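Local coordinates for tail spike protein gp49 (PDB 4RU4), which forms the trimeric tailspike of Pseudomonas phage LKA1, a lyase that cleaves the O-specific polysaccharide of the host during virus entry, at residues 247-261 against 273-287. Residues are numbered along the deposited sequence; the frame is centred on the assembly and turned at random.
With EDO (1,2-ethanediol), chain T; EDO (1,2-ethanediol), chain S.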
ATOM      1  N   TYR B 247     -10.302  -7.211 -23.216  1.00  6.14           N
ATOM      2  CA  TYR B 247     -10.739  -5.849 -23.482  1.00  7.40           C
ATOM      3  C   TYR B 247     -12.079  -5.636 -22.815  1.00  6.65           C
ATOM      4  O   TYR B 247     -13.059  -6.257 -23.205  1.00  7.45           O
ATOM      5  CB  TYR B 247     -10.868  -5.639 -24.995  1.00  8.28           C
ATOM      6  CG  TYR B 247     -11.087  -4.206 -25.464  1.00 12.68           C
ATOM      7  CD1 TYR B 247     -11.661  -3.245 -24.645  1.00 12.74           C
ATOM      8  CD2 TYR B 247     -10.699  -3.823 -26.736  1.00 23.92           C
ATOM      9  CE1 TYR B 247     -11.857  -1.930 -25.083  1.00 13.50           C
ATOM     10  CE2 TYR B 247     -10.881  -2.522 -27.185  1.00 28.06           C
ATOM     11  CZ  TYR B 247     -11.465  -1.581 -26.351  1.00 25.78           C
ATOM     12  OH  TYR B 247     -11.647  -0.289 -26.809  1.00 30.18           O
ATOM     13  N   PHE B 248     -12.112  -4.747 -21.818  1.00  6.08           N
ATOM     14  CA  PHE B 248     -13.351  -4.291 -21.221  1.00  6.07           C
ATOM     15  C   PHE B 248     -13.698  -2.934 -21.849  1.00  7.20           C
ATOM     16  O   PHE B 248     -12.886  -2.000 -21.800  1.00  9.69           O
ATOM     17  CB  PHE B 248     -13.211  -4.108 -19.702  1.00  5.91           C
ATOM     18  CG  PHE B 248     -13.014  -5.400 -18.934  1.00  5.85           C
ATOM     19  CD1 PHE B 248     -14.053  -6.288 -18.765  1.00  7.75           C
ATOM     20  CD2 PHE B 248     -11.797  -5.678 -18.338  1.00  5.68           C
ATOM     21  CE1 PHE B 248     -13.885  -7.482 -18.046  1.00  6.64           C
ATOM     22  CE2 PHE B 248     -11.603  -6.865 -17.595  1.00  8.44           C
ATOM     23  CZ  PHE B 248     -12.656  -7.758 -17.440  1.00  6.58           C
ATOM     24  N   ALA B 249     -14.896  -2.823 -22.428  1.00  7.32           N
ATOM     25  CA  ALA B 249     -15.303  -1.580 -23.097  1.00  9.72           C
ATOM     26  C   ALA B 249     -16.593  -1.095 -22.445  1.00  7.20           C
ATOM     27  O   ALA B 249     -17.572  -1.842 -22.394  1.00  7.70           O
ATOM     28  CB  ALA B 249     -15.519  -1.811 -24.595  1.00  9.12           C
ATOM     29  N   ARG B 250     -16.601   0.147 -21.970  1.00  6.45           N
ATOM     30  CA  ARG B 250     -17.813   0.715 -21.389  1.00  7.42           C
ATOM     31  C   ARG B 250     -18.416  -0.165 -20.295  1.00  8.30           C
ATOM     32  O   ARG B 250     -19.633  -0.356 -20.255  1.00  6.63           O
ATOM     33  CB  ARG B 250     -18.872   0.975 -22.484  1.00  6.72           C
ATOM     34  CG  ARG B 250     -18.695   2.311 -23.200  1.00  6.94           C
ATOM     35  CD  ARG B 250     -19.583   2.387 -24.438  1.00  7.01           C
ATOM     36  NE  ARG B 250     -19.113   1.465 -25.469  1.00  9.12           N
ATOM     37  CZ  ARG B 250     -18.095   1.728 -26.278  1.00 12.30           C
ATOM     38  NH1 ARG B 250     -17.447   2.888 -26.164  1.00 13.53           N
ATOM     39  NH2 ARG B 250     -17.702   0.839 -27.177  1.00 13.22           N
ATOM     40  N   CYS B 251     -17.568  -0.707 -19.420  1.00  6.18           N
ATOM     41  CA  CYS B 251     -18.053  -1.511 -18.313  1.00  6.06           C
ATOM     42  C   CYS B 251     -17.964  -0.722 -17.025  1.00  7.30           C
ATOM     43  O   CYS B 251     -17.045   0.070 -16.833  1.00  8.35           O
ATOM     44  CB  CYS B 251     -17.237  -2.800 -18.139  1.00  7.57           C
ATOM     45  SG  CYS B 251     -17.471  -3.971 -19.502  1.00  9.31           S
ATOM     46  N   TYR B 252     -18.894  -0.998 -16.134  1.00  5.90           N
ATOM     47  CA  TYR B 252     -18.916  -0.406 -14.796  1.00  7.61           C
ATOM     48  C   TYR B 252     -18.490  -1.502 -13.843  1.00  9.16           C
ATOM     49  O   TYR B 252     -19.104  -2.577 -13.848  1.00  6.19           O
ATOM     50  CB  TYR B 252     -20.337   0.019 -14.456  1.00  6.38           C
ATOM     51  CG  TYR B 252     -20.458   0.802 -13.161  1.00  6.89           C
ATOM     52  CD1 TYR B 252     -19.868   2.053 -13.034  1.00  7.48           C
ATOM     53  CD2 TYR B 252     -21.163   0.282 -12.073  1.00  7.31           C
ATOM     54  CE1 TYR B 252     -19.985   2.784 -11.847  1.00  8.60           C
ATOM     55  CE2 TYR B 252     -21.297   0.999 -10.893  1.00  8.58           C
ATOM     56  CZ  TYR B 252     -20.705   2.259 -10.786  1.00  8.54           C
ATOM     57  OH  TYR B 252     -20.824   2.972  -9.602  1.00  7.87           O
ATOM     58  N   ASP B 253     -17.430  -1.257 -13.068  1.00  5.54           N
ATOM     59  CA  ASP B 253     -16.958  -2.215 -12.061  1.00  8.01           C
ATOM     60  C   ASP B 253     -16.530  -3.559 -12.686  1.00  8.59           C
ATOM     61  O   ASP B 253     -16.819  -4.636 -12.145  1.00  7.05           O
ATOM     62  CB  ASP B 253     -18.025  -2.429 -10.962  1.00  7.17           C
ATOM     63  CG  ASP B 253     -17.578  -3.431  -9.882  1.00  8.58           C
ATOM     64  OD1 ASP B 253     -16.411  -3.349  -9.469  1.00  9.18           O
ATOM     65  OD2 ASP B 253     -18.386  -4.309  -9.468  1.00 10.69           O
ATOM     66  N   ALA B 254     -15.858  -3.502 -13.832  1.00  9.67           N
ATOM     67  CA  ALA B 254     -15.266  -4.714 -14.392  1.00  5.94           C
ATOM     68  C   ALA B 254     -14.107  -5.130 -13.495  1.00  6.85           C
ATOM     69  O   ALA B 254     -13.250  -4.310 -13.178  1.00  6.88           O
ATOM     70  CB  ALA B 254     -14.760  -4.452 -15.796  1.00  7.66           C
ATOM     71  N   LYS B 255     -14.061  -6.403 -13.093  1.00  5.26           N
ATOM     72  CA  LYS B 255     -12.913  -6.878 -12.321  1.00  9.75           C
ATOM     73  C   LYS B 255     -12.296  -8.115 -12.969  1.00 10.45           C
ATOM     74  O   LYS B 255     -13.000  -9.097 -13.221  1.00  9.80           O
ATOM     75  CB  LYS B 255     -13.315  -7.193 -10.882  1.00  9.13           C
ATOM     76  CG  LYS B 255     -13.617  -5.947 -10.027  1.00 13.94           C
ATOM     77  CD  LYS B 255     -13.807  -6.305  -8.552  1.00 18.49           C
ATOM     78  CE  LYS B 255     -13.896  -5.047  -7.707  1.00 18.86           C
ATOM     79  NZ  LYS B 255     -15.247  -4.871  -7.162  1.00 19.44           N
ATOM     80  N   ILE B 256     -10.987  -8.069 -13.219  1.00  7.18           N
ATOM     81  CA  ILE B 256     -10.258  -9.273 -13.606  1.00  7.08           C
ATOM     82  C   ILE B 256      -9.267  -9.599 -12.499  1.00  8.86           C
ATOM     83  O   ILE B 256      -8.488  -8.729 -12.082  1.00  8.40           O
ATOM     84  CB  ILE B 256      -9.544  -9.156 -14.943  1.00  7.52           C
ATOM     85  CG1 ILE B 256      -8.717 -10.433 -15.217  1.00  5.24           C
ATOM     86  CG2 ILE B 256      -8.617  -7.911 -15.009  1.00  8.32           C
ATOM     87  CD1 ILE B 256      -8.387 -10.607 -16.704  1.00  5.37           C
ATOM     88  N   THR B 257      -9.298 -10.841 -12.018  1.00  4.99           N
ATOM     89  CA  THR B 257      -8.498 -11.217 -10.837  1.00  4.88           C
ATOM     90  C   THR B 257      -7.758 -12.545 -11.065  1.00  8.16           C
ATOM     91  O   THR B 257      -8.244 -13.424 -11.794  1.00  6.46           O
ATOM     92  CB  THR B 257      -9.400 -11.380  -9.594  1.00  9.80           C
ATOM     93  OG1 THR B 257     -10.517 -12.230  -9.933  1.00 10.25           O
ATOM     94  CG2 THR B 257      -9.933 -10.007  -9.130  1.00  6.52           C
ATOM     95  N   ASN B 258      -6.599 -12.703 -10.425  1.00  5.45           N
ATOM     96  CA  ASN B 258      -5.936 -14.026 -10.388  1.00  8.26           C
ATOM     97  C   ASN B 258      -5.687 -14.664 -11.775  1.00  9.70           C
ATOM     98  O   ASN B 258      -5.739 -15.897 -11.937  1.00  9.54           O
ATOM     99  CB  ASN B 258      -6.771 -14.962  -9.517  1.00 12.77           C
ATOM    100  CG  ASN B 258      -7.238 -14.286  -8.221  1.00 19.75           C
ATOM    101  OD1 ASN B 258      -6.432 -13.680  -7.517  1.00 24.17           O
ATOM    102  ND2 ASN B 258      -8.550 -14.363  -7.921  1.00 17.66           N
ATOM    103  N   SER B 259      -5.395 -13.828 -12.770  1.00  5.86           N
ATOM    104  CA  SER B 259      -5.328 -14.291 -14.157  1.00  5.10           C
ATOM    105  C   SER B 259      -3.945 -14.084 -14.768  1.00  8.57           C
ATOM    106  O   SER B 259      -3.201 -13.204 -14.343  1.00  9.18           O
ATOM    107  CB  SER B 259      -6.418 -13.598 -15.002  1.00  5.18           C
ATOM    108  OG  SER B 259      -7.685 -13.903 -14.438  1.00  5.97           O
ATOM    109  N   ASN B 260      -3.612 -14.895 -15.761  1.00  7.91           N
ATOM    110  CA  ASN B 260      -2.340 -14.767 -16.467  1.00  5.55           C
ATOM    111  C   ASN B 260      -2.650 -14.451 -17.917  1.00  6.28           C
ATOM    112  O   ASN B 260      -3.208 -15.271 -18.623  1.00  5.57           O
ATOM    113  CB  ASN B 260      -1.494 -16.043 -16.367  1.00  7.54           C
ATOM    114  CG  ASN B 260      -0.767 -16.153 -15.016  1.00 12.16           C
ATOM    115  OD1 ASN B 260      -1.249 -15.638 -14.010  1.00 14.48           O
ATOM    116  ND2 ASN B 260       0.400 -16.791 -15.003  1.00  9.28           N
ATOM    117  N   ILE B 261      -2.264 -13.258 -18.343  1.00  5.43           N
ATOM    118  CA  ILE B 261      -2.595 -12.773 -19.667  1.00  6.78           C
ATOM    119  C   ILE B 261      -1.305 -12.468 -20.415  1.00  8.25           C
ATOM    120  O   ILE B 261      -0.430 -11.741 -19.905  1.00  8.43           O
ATOM    121  CB  ILE B 261      -3.408 -11.464 -19.603  1.00  7.08           C
ATOM    122  CG1 ILE B 261      -4.592 -11.576 -18.611  1.00  5.48           C
ATOM    123  CG2 ILE B 261      -3.875 -11.087 -21.027  1.00  5.71           C
ATOM    124  CD1 ILE B 261      -5.557 -12.742 -18.925  1.00  7.29           C
ATOM    125  N   ILE B 273      -4.248  -6.388 -20.915  1.00  5.72           N
ATOM    126  CA  ILE B 273      -5.612  -6.067 -20.469  1.00  5.71           C
ATOM    127  C   ILE B 273      -5.841  -4.581 -20.723  1.00  6.52           C
ATOM    128  O   ILE B 273      -5.014  -3.746 -20.329  1.00  6.88           O
ATOM    129  CB  ILE B 273      -5.766  -6.297 -18.946  1.00  6.35           C
ATOM    130  CG1 ILE B 273      -5.375  -7.717 -18.574  1.00  6.33           C
ATOM    131  CG2 ILE B 273      -7.210  -6.041 -18.480  1.00  7.58           C
ATOM    132  CD1 ILE B 273      -5.020  -7.912 -17.034  1.00  5.34           C
ATOM    133  N   ILE B 274      -6.940  -4.240 -21.386  1.00  5.98           N
ATOM    134  CA  ILE B 274      -7.259  -2.841 -21.597  1.00  5.93           C
ATOM    135  C   ILE B 274      -8.665  -2.511 -21.105  1.00  9.90           C
ATOM    136  O   ILE B 274      -9.643  -3.253 -21.356  1.00  5.97           O
ATOM    137  CB  ILE B 274      -7.050  -2.366 -23.068  1.00  8.77           C
ATOM    138  CG1 ILE B 274      -7.565  -0.922 -23.217  1.00 11.38           C
ATOM    139  CG2 ILE B 274      -7.740  -3.321 -24.062  1.00  9.06           C
ATOM    140  CD1 ILE B 274      -6.940  -0.142 -24.291  1.00 13.94           C
ATOM    141  N   PHE B 275      -8.746  -1.402 -20.377  1.00  7.13           N
ATOM    142  CA  PHE B 275     -10.025  -0.879 -19.893  1.00  5.89           C
ATOM    143  C   PHE B 275     -10.335   0.338 -20.743  1.00 10.71           C
ATOM    144  O   PHE B 275      -9.688   1.375 -20.575  1.00 11.78           O
ATOM    145  CB  PHE B 275      -9.940  -0.478 -18.406  1.00  5.74           C
ATOM    146  CG  PHE B 275      -9.766  -1.653 -17.448  1.00  8.20           C
ATOM    147  CD1 PHE B 275      -8.512  -2.184 -17.199  1.00 11.26           C
ATOM    148  CD2 PHE B 275     -10.849  -2.203 -16.783  1.00  5.57           C
ATOM    149  CE1 PHE B 275      -8.345  -3.259 -16.318  1.00  5.97           C
ATOM    150  CE2 PHE B 275     -10.688  -3.273 -15.894  1.00  5.59           C
ATOM    151  CZ  PHE B 275      -9.413  -3.801 -15.682  1.00  5.89           C
ATOM    152  N   GLY B 276     -11.279   0.203 -21.679  1.00  7.82           N
ATOM    153  CA  GLY B 276     -11.649   1.304 -22.554  1.00  7.75           C
ATOM    154  C   GLY B 276     -12.947   1.910 -22.054  1.00  6.34           C
ATOM    155  O   GLY B 276     -13.955   1.198 -21.903  1.00  8.96           O
ATOM    156  N   ASN B 277     -12.925   3.202 -21.759  1.00  6.36           N
ATOM    157  CA  ASN B 277     -14.154   3.893 -21.345  1.00  9.82           C
ATOM    158  C   ASN B 277     -14.856   3.196 -20.167  1.00 11.28           C
ATOM    159  O   ASN B 277     -16.067   2.998 -20.186  1.00  6.59           O
ATOM    160  CB  ASN B 277     -15.089   4.019 -22.564  1.00  6.60           C
ATOM    161  CG  ASN B 277     -14.376   4.622 -23.792  1.00 10.94           C
ATOM    162  OD1 ASN B 277     -14.314   3.994 -24.851  1.00  9.13           O
ATOM    163  ND2 ASN B 277     -13.849   5.866 -23.651  1.00  6.74           N
ATOM    164  N   CYS B 278     -14.085   2.810 -19.147  1.00  6.11           N
ATOM    165  CA  CYS B 278     -14.629   2.044 -18.039  1.00  6.80           C
ATOM    166  C   CYS B 278     -14.596   2.865 -16.762  1.00 10.95           C
ATOM    167  O   CYS B 278     -13.785   3.796 -16.630  1.00  8.19           O
ATOM    168  CB  CYS B 278     -13.822   0.764 -17.796  1.00  6.19           C
ATOM    169  SG  CYS B 278     -14.035  -0.572 -19.024  1.00  8.75           S
ATOM    170  N   HIS B 279     -15.428   2.483 -15.797  1.00  8.00           N
ATOM    171  CA  HIS B 279     -15.549   3.244 -14.553  1.00  6.65           C
ATOM    172  C   HIS B 279     -15.671   2.219 -13.422  1.00  8.38           C
ATOM    173  O   HIS B 279     -16.426   1.261 -13.560  1.00  7.90           O
ATOM    174  CB  HIS B 279     -16.785   4.165 -14.671  1.00  7.30           C
ATOM    175  CG  HIS B 279     -16.913   5.204 -13.579  1.00  5.83           C
ATOM    176  ND1 HIS B 279     -17.204   6.529 -13.845  1.00  6.22           N
ATOM    177  CD2 HIS B 279     -16.846   5.100 -12.229  1.00  8.83           C
ATOM    178  CE1 HIS B 279     -17.281   7.199 -12.706  1.00  5.88           C
ATOM    179  NE2 HIS B 279     -17.074   6.356 -11.709  1.00  6.59           N
ATOM    180  N   ASP B 280     -14.904   2.393 -12.342  1.00  5.88           N
ATOM    181  CA  ASP B 280     -14.825   1.430 -11.238  1.00  5.40           C
ATOM    182  C   ASP B 280     -14.107   0.135 -11.651  1.00  6.18           C
ATOM    183  O   ASP B 280     -13.790  -0.063 -12.822  1.00  8.44           O
ATOM    184  CB  ASP B 280     -16.205   1.110 -10.608  1.00  5.91           C
ATOM    185  CG  ASP B 280     -16.513   1.959  -9.379  1.00  9.50           C
ATOM    186  OD1 ASP B 280     -16.299   3.186  -9.436  1.00  9.56           O
ATOM    187  OD2 ASP B 280     -16.988   1.397  -8.350  1.00  8.00           O
ATOM    188  N   GLY B 281     -13.852  -0.735 -10.687  1.00  7.68           N
ATOM    189  CA  GLY B 281     -13.231  -2.014 -10.996  1.00  5.17           C
ATOM    190  C   GLY B 281     -11.733  -1.911 -11.199  1.00  6.61           C
ATOM    191  O   GLY B 281     -11.070  -1.010 -10.667  1.00  7.87           O
ATOM    192  N   GLY B 282     -11.185  -2.876 -11.947  1.00  7.09           N
ATOM    193  CA  GLY B 282      -9.759  -2.914 -12.198  1.00  5.57           C
ATOM    194  C   GLY B 282      -9.206  -4.332 -12.227  1.00  5.08           C
ATOM    195  O   GLY B 282      -9.953  -5.278 -12.425  1.00  5.10           O
ATOM    196  N   ALA B 283      -7.895  -4.454 -12.040  1.00  5.03           N
ATOM    197  CA  ALA B 283      -7.192  -5.739 -12.158  1.00  5.00           C
ATOM    198  C   ALA B 283      -6.456  -6.026 -10.863  1.00  7.43           C
ATOM    199  O   ALA B 283      -5.855  -5.137 -10.275  1.00  6.89           O
ATOM    200  CB  ALA B 283      -6.187  -5.690 -13.312  1.00  6.73           C
ATOM    201  N   ASP B 284      -6.462  -7.286 -10.434  1.00  6.22           N
ATOM    202  CA  ASP B 284      -5.928  -7.615  -9.134  1.00  6.49           C
ATOM    203  C   ASP B 284      -5.269  -8.982  -9.205  1.00  9.67           C
ATOM    204  O   ASP B 284      -5.879  -9.967  -9.683  1.00  7.14           O
ATOM    205  CB  ASP B 284      -7.035  -7.637  -8.069  1.00 10.95           C
ATOM    206  CG  ASP B 284      -6.484  -7.575  -6.654  1.00 22.07           C
ATOM    207  OD1 ASP B 284      -5.524  -8.290  -6.343  1.00 19.57           O
ATOM    208  OD2 ASP B 284      -7.002  -6.782  -5.833  1.00 35.57           O
ATOM    209  N   ASN B 285      -4.032  -9.011  -8.722  1.00  7.67           N
ATOM    210  CA  ASN B 285      -3.281 -10.257  -8.618  1.00  7.94           C
ATOM    211  C   ASN B 285      -3.116 -10.944  -9.970  1.00  8.48           C
ATOM    212  O   ASN B 285      -3.265 -12.163 -10.066  1.00 11.46           O
ATOM    213  CB  ASN B 285      -3.961 -11.212  -7.649  1.00  9.88           C
ATOM    214  CG  ASN B 285      -3.005 -12.258  -7.130  1.00 17.51           C
ATOM    215  OD1 ASN B 285      -1.797 -12.012  -7.047  1.00 17.84           O
ATOM    216  ND2 ASN B 285      -3.521 -13.433  -6.804  1.00 22.50           N
ATOM    217  N   CYS B 286      -2.819 -10.165 -11.009  1.00  8.90           N
ATOM    218  CA  CYS B 286      -2.607 -10.720 -12.344  1.00  8.52           C
ATOM    219  C   CYS B 286      -1.145 -10.668 -12.768  1.00 11.23           C
ATOM    220  O   CYS B 286      -0.429  -9.707 -12.425  1.00  5.74           O
ATOM    221  CB  CYS B 286      -3.430  -9.952 -13.381  1.00  6.62           C
ATOM    222  SG  CYS B 286      -5.225 -10.176 -13.204  1.00  7.73           S
ATOM    223  N   LYS B 287      -0.719 -11.678 -13.534  1.00  9.12           N
ATOM    224  CA  LYS B 287       0.607 -11.669 -14.175  1.00  5.03           C
ATOM    225  C   LYS B 287       0.374 -11.413 -15.650  1.00  8.94           C
ATOM    226  O   LYS B 287      -0.394 -12.144 -16.298  1.00 10.71           O
ATOM    227  CB  LYS B 287       1.345 -13.010 -13.952  1.00  5.03           C
ATOM    228  CG  LYS B 287       2.745 -13.087 -14.612  1.00  5.43           C
ATOM    229  CD  LYS B 287       3.586 -14.269 -14.049  1.00  5.06           C
ATOM    230  CE  LYS B 287       4.914 -14.428 -14.842  1.00  9.29           C
ATOM    231  NZ  LYS B 287       4.637 -15.055 -16.173  1.00  7.35           N
TER
HETATM  232  C1  EDO T 802       1.647 -13.992 -18.118  1.00 14.48           C
HETATM  233  O1  EDO T 802       2.086 -15.196 -17.468  1.00 18.32           O
HETATM  234  C2  EDO T 802       2.731 -13.524 -19.074  1.00 11.84           C
HETATM  235  O2  EDO T 802       3.953 -13.193 -18.399  1.00 11.53           O
HETATM  236  C1  EDO S 801      -4.020 -17.903 -14.033  1.00 25.29           C
HETATM  237  O1  EDO S 801      -3.606 -17.505 -12.724  1.00 23.07           O
HETATM  238  C2  EDO S 801      -4.095 -19.415 -14.102  1.00 31.01           C
HETATM  239  O2  EDO S 801      -4.774 -19.871 -12.942  1.00 31.53           O
HETATM  240  O   HOH W   1     -13.912   1.220 -25.374  1.00 14.87           O
HETATM  241  O   HOH W   2     -14.927  -1.114 -15.258  1.00  8.36           O
HETATM  242  O   HOH W   3     -15.229  -0.666  -7.895  1.00 12.07           O
HETATM  243  O   HOH W   4      -7.428 -10.935  -6.403  1.00 22.31           O
HETATM  244  O   HOH W   5      -2.173 -14.475 -11.530  1.00  7.51           O
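Phe248 and Phe275, equivalent positions on successive turns of a parallel beta-helix, lie side by side and point into the core. Their planes are 26° apart but slid past each other, so the rings barely overlap and meet where Phe248 CD2 comes 3.6 Å from Phe275 CE2. Ala254 CB lies over one face of the Phe248 ring near its rim. Farther along the interior, Ile256 CG2 rests on Ala283 CB at 3.7 Å; with CG1 anti to the backbone N (chi1 176°), this CG2 branch occupies the slot between N and the carbonyl carbon and also reaches Ile273 CD1.

On the other surface, Ile274 CG2 sits over one face of the Tyr247 ring, 4.0 Å from its centroid, in a CH-pi contact. The same one-turn offset brings Asn285 beside Asn258 and Cys278 beside Cys251 in the bends between strands. Asn285 ND2 donates to Asn258 OD1 over 3.0 Å, nearly straight and on a lone pair, although the two amide planes stand 80° apart. Cys278 SG accepts from Cys251 N at 3.6 Å; Cys286 SG accepts a weak bond from Ser259 N.

Backbone hydrogen bonds between parallel strands join the turns, and a water fills the break at the 253 corner, accepting from Ala254 N 2.9 Å away, with Cys251 O and Asp280 O also within hydrogen-bonding distance. Asp253 OD1 receives Lys255 NZ on its syn lone pair at 3.0 Å, while its OD2 is held by Arg232 and Ser230. Asp234 secures both Asn258 ND2 and Thr257 OG1 from the preceding turn. Asp280 bridges to Arg319 of the second subunit, and Lys287 to Glu172 of the third. Strands 247-249 and 254-257 are thus sandwiched between 221-226 and 232-234 on one side and 271-276 and 281-284 on the other.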